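Local coordinates for porin protein associated with imipenem resistance (Acinetobacter baumannii, PDB 4FUV), which forms an outer-membrane beta-barrel associated with imipenem resistance and probably takes part in the uptake of ornithine and the carbapenem antibiotic imipenem, at the interface of chains A and B. Residues are numbered along the deposited sequence; one frame, centred on the assembly and turned at random. Chains: chain A/B, porin protein associated with imipenem resistance.

Contact 1: the interface of chains A and B. Residues chain A 117-119, 128; chain B 119, 121, 126.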
ATOM      1  N   THR A 117      17.578   2.094 -16.468  1.00 28.42           N
ATOM      2  CA  THR A 117      16.584   1.099 -16.912  1.00 32.70           C
ATOM      3  C   THR A 117      15.265   1.095 -16.151  1.00 35.65           C
ATOM      4  O   THR A 117      14.400   0.273 -16.454  1.00 34.21           O
ATOM      5  CB  THR A 117      17.102  -0.357 -16.900  1.00 30.17           C
ATOM      6  OG1 THR A 117      17.131  -0.825 -15.551  1.00 35.40           O
ATOM      7  CG2 THR A 117      18.492  -0.462 -17.519  1.00 29.73           C
ATOM      8  N   ARG A 118      15.102   1.975 -15.163  1.00 27.06           N
ATOM      9  CA  ARG A 118      13.879   1.957 -14.364  1.00 26.45           C
ATOM     10  C   ARG A 118      12.827   2.925 -14.890  1.00 32.80           C
ATOM     11  O   ARG A 118      13.145   4.004 -15.413  1.00 25.83           O
ATOM     12  CB  ARG A 118      14.155   2.240 -12.873  1.00 26.31           C
ATOM     13  CG  ARG A 118      15.115   1.256 -12.203  1.00 28.43           C
ATOM     14  CD  ARG A 118      14.707  -0.203 -12.411  1.00 28.47           C
ATOM     15  NE  ARG A 118      13.395  -0.499 -11.835  1.00 30.69           N
ATOM     16  CZ  ARG A 118      13.212  -0.925 -10.587  1.00 38.64           C
ATOM     17  NH1 ARG A 118      14.256  -1.093  -9.783  1.00 28.75           N
ATOM     18  NH2 ARG A 118      11.985  -1.180 -10.138  1.00 38.42           N
ATOM     19  N   SER A 119      11.568   2.538 -14.741  1.00 26.93           N
ATOM     20  CA  SER A 119      10.468   3.405 -15.132  1.00 27.43           C
ATOM     21  C   SER A 119      10.174   4.464 -14.068  1.00 30.68           C
ATOM     22  O   SER A 119      10.441   4.278 -12.883  1.00 25.38           O
ATOM     23  CB  SER A 119       9.205   2.589 -15.412  1.00 28.91           C
ATOM     24  OG  SER A 119       8.799   1.900 -14.252  1.00 31.88           O
ATOM     25  N   ILE A 128      11.200   5.541 -19.227  1.00 30.12           N
ATOM     26  CA  ILE A 128      12.189   4.612 -18.696  1.00 31.42           C
ATOM     27  C   ILE A 128      13.578   5.204 -18.885  1.00 26.76           C
ATOM     28  O   ILE A 128      13.978   5.508 -20.010  1.00 27.12           O
ATOM     29  CB  ILE A 128      12.126   3.232 -19.391  1.00 30.52           C
ATOM     30  CG1 ILE A 128      10.944   2.414 -18.848  1.00 27.39           C
ATOM     31  CG2 ILE A 128      13.429   2.462 -19.165  1.00 27.14           C
ATOM     32  CD1 ILE A 128      10.683   1.113 -19.629  1.00 26.92           C
TER
ATOM     33  N   SER B 119       3.862   1.656 -18.436  1.00 26.93           N
ATOM     34  CA  SER B 119       4.954   0.787 -18.028  1.00 27.43           C
ATOM     35  C   SER B 119       4.442  -0.491 -17.360  1.00 30.68           C
ATOM     36  O   SER B 119       3.356  -0.527 -16.785  1.00 25.38           O
ATOM     37  CB  SER B 119       5.906   1.518 -17.081  1.00 28.91           C
ATOM     38  OG  SER B 119       5.229   1.913 -15.911  1.00 31.88           O
ATOM     39  N   ARG B 121       6.398  -4.532 -15.913  1.00 23.86           N
ATOM     40  CA  ARG B 121       7.684  -5.145 -15.563  1.00 30.35           C
ATOM     41  C   ARG B 121       7.655  -6.634 -15.877  1.00 35.43           C
ATOM     42  O   ARG B 121       6.693  -7.321 -15.532  1.00 28.24           O
ATOM     43  CB  ARG B 121       7.959  -4.939 -14.068  1.00 31.98           C
ATOM     44  CG  ARG B 121       9.362  -5.285 -13.588  1.00 30.42           C
ATOM     45  CD  ARG B 121       9.570  -4.672 -12.185  1.00 38.83           C
ATOM     46  NE  ARG B 121      10.862  -4.999 -11.578  1.00 35.57           N
ATOM     47  CZ  ARG B 121      12.021  -4.437 -11.909  1.00 48.76           C
ATOM     48  NH1 ARG B 121      12.075  -3.524 -12.873  1.00 43.36           N
ATOM     49  NH2 ARG B 121      13.137  -4.799 -11.282  1.00 51.94           N
ATOM     50  N   ASP B 126      11.936  -3.274 -16.672  1.00 29.54           N
ATOM     51  CA  ASP B 126      10.829  -2.388 -17.001  1.00 32.91           C
ATOM     52  C   ASP B 126      10.676  -2.250 -18.513  1.00 33.07           C
ATOM     53  O   ASP B 126      11.673  -2.156 -19.235  1.00 27.00           O
ATOM     54  CB  ASP B 126      11.047  -1.012 -16.378  1.00 34.44           C
ATOM     55  CG  ASP B 126      11.016  -1.051 -14.852  1.00 29.15           C
ATOM     56  OD1 ASP B 126      10.268  -1.873 -14.284  1.00 28.94           O
ATOM     57  OD2 ASP B 126      11.736  -0.258 -14.226  1.00 37.65           O
TER
HETATM   58  O   HOH W   1      14.309  -0.662 -19.099  1.00 28.87           O
HETATM   59  O   HOH W   2      14.345  -2.370 -15.418  1.00 31.46           O
HETATM   60  O   HOH W   3       9.673  -0.716 -12.003  1.00 33.11           O
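In the hairpin of strands 119-122 and 125-129, part of the extension that rises from this outer-membrane beta-barrel away from the chain termini, B:Asp126 meets A:Arg118 and A:Ser119 of the facing copy, and shows how one carboxylate can gather donors from two chains; the two-fold repeats the set. Its OD2 oxygen takes two donors from opposite faces of the carboxylate plane: the guanidinium nitrogen NE of A:Arg118 at 2.9 Å, on the syn side and part of a salt bridge, and the backbone N of A:Ser119 at 2.8 Å, from above the plane. A:Arg118 bends at chi2 (-52°) and chi3, which folds its chain back so that NE points its N-H at OD2 nearly within the guanidinium plane.

The other oxygen, OD1, is gripped directly from within its own chain: the guanidinium NH1 of B:Arg121 bridges to it at 2.8 Å from above the carboxylate. B:Arg121 reaches this point extended, with CG anti to the backbone N (chi1 -169°), and lays its guanidinium over a face of that of A:Arg118. The two planes lie 25° apart, with CZ of A:Arg118 and CZ of B:Arg121 separated by 3.9 Å. The shared carboxylate probably offsets the repulsion between the stacked cations. Water 3 also carries OD1 to chain A, through NH2 of A:Arg118, 3.0 Å from the water.

On the opposite flank, water 2 joins the carbonyl O of A:Thr117, at 2.8 Å, to the backbone N of B:Asp126, while water 1 links that carbonyl to the O of B:Asp126. CD1 of A:Ile128 lies against CB of B:Asp126 at 3.9 Å. CB of A:Ser119 and CB of B:Ser119 touch at 3.8 Å across the two-fold.

Contact 2: the interface of chains A and B. Residues chain A 117, 128-130, 187-188; chain B 187-189.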
ATOM      1  N   THR A 117      17.578   2.094 -16.468  1.00 28.42           N
ATOM      2  CA  THR A 117      16.584   1.099 -16.912  1.00 32.70           C
ATOM      3  C   THR A 117      15.265   1.095 -16.151  1.00 35.65           C
ATOM      4  O   THR A 117      14.400   0.273 -16.454  1.00 34.21           O
ATOM      5  CB  THR A 117      17.102  -0.357 -16.900  1.00 30.17           C
ATOM      6  OG1 THR A 117      17.131  -0.825 -15.551  1.00 35.40           O
ATOM      7  CG2 THR A 117      18.492  -0.462 -17.519  1.00 29.73           C
ATOM      8  N   ILE A 128      11.200   5.541 -19.227  1.00 30.12           N
ATOM      9  CA  ILE A 128      12.189   4.612 -18.696  1.00 31.42           C
ATOM     10  C   ILE A 128      13.578   5.204 -18.885  1.00 26.76           C
ATOM     11  O   ILE A 128      13.978   5.508 -20.010  1.00 27.12           O
ATOM     12  CB  ILE A 128      12.126   3.232 -19.391  1.00 30.52           C
ATOM     13  CG1 ILE A 128      10.944   2.414 -18.848  1.00 27.39           C
ATOM     14  CG2 ILE A 128      13.429   2.462 -19.165  1.00 27.14           C
ATOM     15  CD1 ILE A 128      10.683   1.113 -19.629  1.00 26.92           C
ATOM     16  N   ALA A 129      14.311   5.349 -17.783  1.00 26.59           N
ATOM     17  CA  ALA A 129      15.629   5.971 -17.799  1.00 27.27           C
ATOM     18  C   ALA A 129      16.637   5.160 -18.616  1.00 31.33           C
ATOM     19  O   ALA A 129      16.687   3.932 -18.518  1.00 29.51           O
ATOM     20  CB  ALA A 129      16.137   6.158 -16.378  1.00 31.92           C
ATOM     21  N   GLY A 130      17.451   5.860 -19.399  1.00 30.58           N
ATOM     22  CA  GLY A 130      18.505   5.226 -20.174  1.00 29.25           C
ATOM     23  C   GLY A 130      19.651   4.715 -19.321  1.00 29.73           C
ATOM     24  O   GLY A 130      19.617   4.799 -18.092  1.00 31.79           O
ATOM     25  N   VAL A 187      13.489   6.673 -22.651  1.00 37.87           N
ATOM     26  CA  VAL A 187      12.627   6.228 -23.741  1.00 32.48           C
ATOM     27  C   VAL A 187      11.180   6.310 -23.293  1.00 27.63           C
ATOM     28  O   VAL A 187      10.893   6.311 -22.089  1.00 32.61           O
ATOM     29  CB  VAL A 187      12.942   4.791 -24.160  1.00 30.67           C
ATOM     30  CG1 VAL A 187      14.402   4.681 -24.591  1.00 29.12           C
ATOM     31  CG2 VAL A 187      12.649   3.829 -23.006  1.00 28.02           C
ATOM     32  N   THR A 188      10.264   6.358 -24.257  1.00 33.98           N
ATOM     33  CA  THR A 188       8.849   6.531 -23.945  1.00 31.53           C
ATOM     34  C   THR A 188       8.016   6.211 -25.186  1.00 33.27           C
ATOM     35  O   THR A 188       8.564   6.107 -26.267  1.00 28.89           O
ATOM     36  CB  THR A 188       8.581   7.983 -23.517  1.00 32.20           C
ATOM     37  OG1 THR A 188       7.337   8.064 -22.816  1.00 28.24           O
ATOM     38  CG2 THR A 188       8.567   8.933 -24.741  1.00 28.04           C
TER
ATOM     39  N   VAL B 187       8.980  -0.565 -25.663  1.00 37.87           N
ATOM     40  CA  VAL B 187      10.319   0.010 -25.600  1.00 32.48           C
ATOM     41  C   VAL B 187      10.928  -0.301 -24.246  1.00 27.63           C
ATOM     42  O   VAL B 187      10.206  -0.575 -23.279  1.00 32.61           O
ATOM     43  CB  VAL B 187      10.294   1.525 -25.804  1.00 30.67           C
ATOM     44  CG1 VAL B 187       9.662   1.860 -27.152  1.00 29.12           C
ATOM     45  CG2 VAL B 187       9.522   2.197 -24.667  1.00 28.02           C
ATOM     46  N   THR B 188      12.255  -0.237 -24.165  1.00 33.98           N
ATOM     47  CA  THR B 188      12.955  -0.604 -22.938  1.00 31.53           C
ATOM     48  C   THR B 188      14.401  -0.117 -23.016  1.00 33.27           C
ATOM     49  O   THR B 188      14.852   0.258 -24.082  1.00 28.89           O
ATOM     50  CB  THR B 188      12.944  -2.132 -22.767  1.00 32.20           C
ATOM     51  OG1 THR B 188      13.230  -2.474 -21.408  1.00 28.24           O
ATOM     52  CG2 THR B 188      13.967  -2.807 -23.713  1.00 28.04           C
ATOM     53  N   THR B 189      15.123  -0.102 -21.897  1.00 28.18           N
ATOM     54  CA  THR B 189      16.548   0.192 -21.960  1.00 28.92           C
ATOM     55  C   THR B 189      17.331  -0.899 -21.273  1.00 28.96           C
ATOM     56  O   THR B 189      18.540  -0.810 -21.153  1.00 29.65           O
ATOM     57  CB  THR B 189      16.935   1.556 -21.357  1.00 32.67           C
ATOM     58  OG1 THR B 189      16.442   1.633 -20.013  1.00 28.64           O
ATOM     59  CG2 THR B 189      16.363   2.710 -22.195  1.00 29.39           C
TER
HETATM   60  O   HOH W   4      14.309  -0.662 -19.099  1.00 28.87           O
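The side chains of B:Thr189 and A:Val187 lie alongside each other, pointing opposite ways, the threonine methyl set against the valine branches in a small contact where one side chain divides its work between a polar and an apolar face. CG2 of B:Thr189 rests 3.7 Å from CG1 of A:Val187, with CG2 of that valine close behind. The same methyl also meets CA of A:Gly130 at 3.9 Å, roughly at right angles to the valine contact, where the glycine offers backbone and no side chain to the incoming group.

The hydroxyl turns the other way. With OG1 lying between the backbone N and the carbonyl carbon (chi1 55°), B:Thr189 directs it to the end of strand 125-129, where it donates to the carbonyl O of A:Ala129 at 2.8 Å. The hydroxyl comes in off the carbonyl axis, with a C=O...OG1 angle of 142° and the donor tilted 32° from the carbonyl plane. A side-chain hydroxyl of one chain thereby caps a main-chain acceptor of the other. Beside this hydroxyl sits the CG2 branch of A:Ile128, brought there by its position anti to the backbone N, so that the polar group has an apolar neighbour from the same strand that supplies its acceptor.

A:Val187 also faces its own copy. The side chains of the two valines pass in opposed senses and touch branch to branch, CG2 of A:Val187 standing 3.9 Å from CG2 of B:Val187, as expected for equivalent groups near the two-fold.

Water 4, which also binds the A:Thr117 carbonyl, gathers the polar groups of the opposing loop: the backbone N of B:Thr189 lies 3.0 Å from it, and the hydroxyl OG1 of B:Thr188 3.1 Å.

Contact 1 and contact 2 are neighbouring patches of one two-fold interface, the centres of their C-alpha atoms about 6 Å apart. They share A:Thr117 and A:Ile128, and also a water, numbered 1 in contact 1 and 4 in contact 2, through which strand 125-129 and the loop after strand 186-187 of chain B reach the same chain A carbonyl. Contact 1 is built mainly on a salt bridge, contact 2 on apolar packing and a threonine hydrogen bond; the two-fold repeats both. The pairing joins the ends of the two molecules remote from the termini, and it may exist in the membrane or arise from crystal packing.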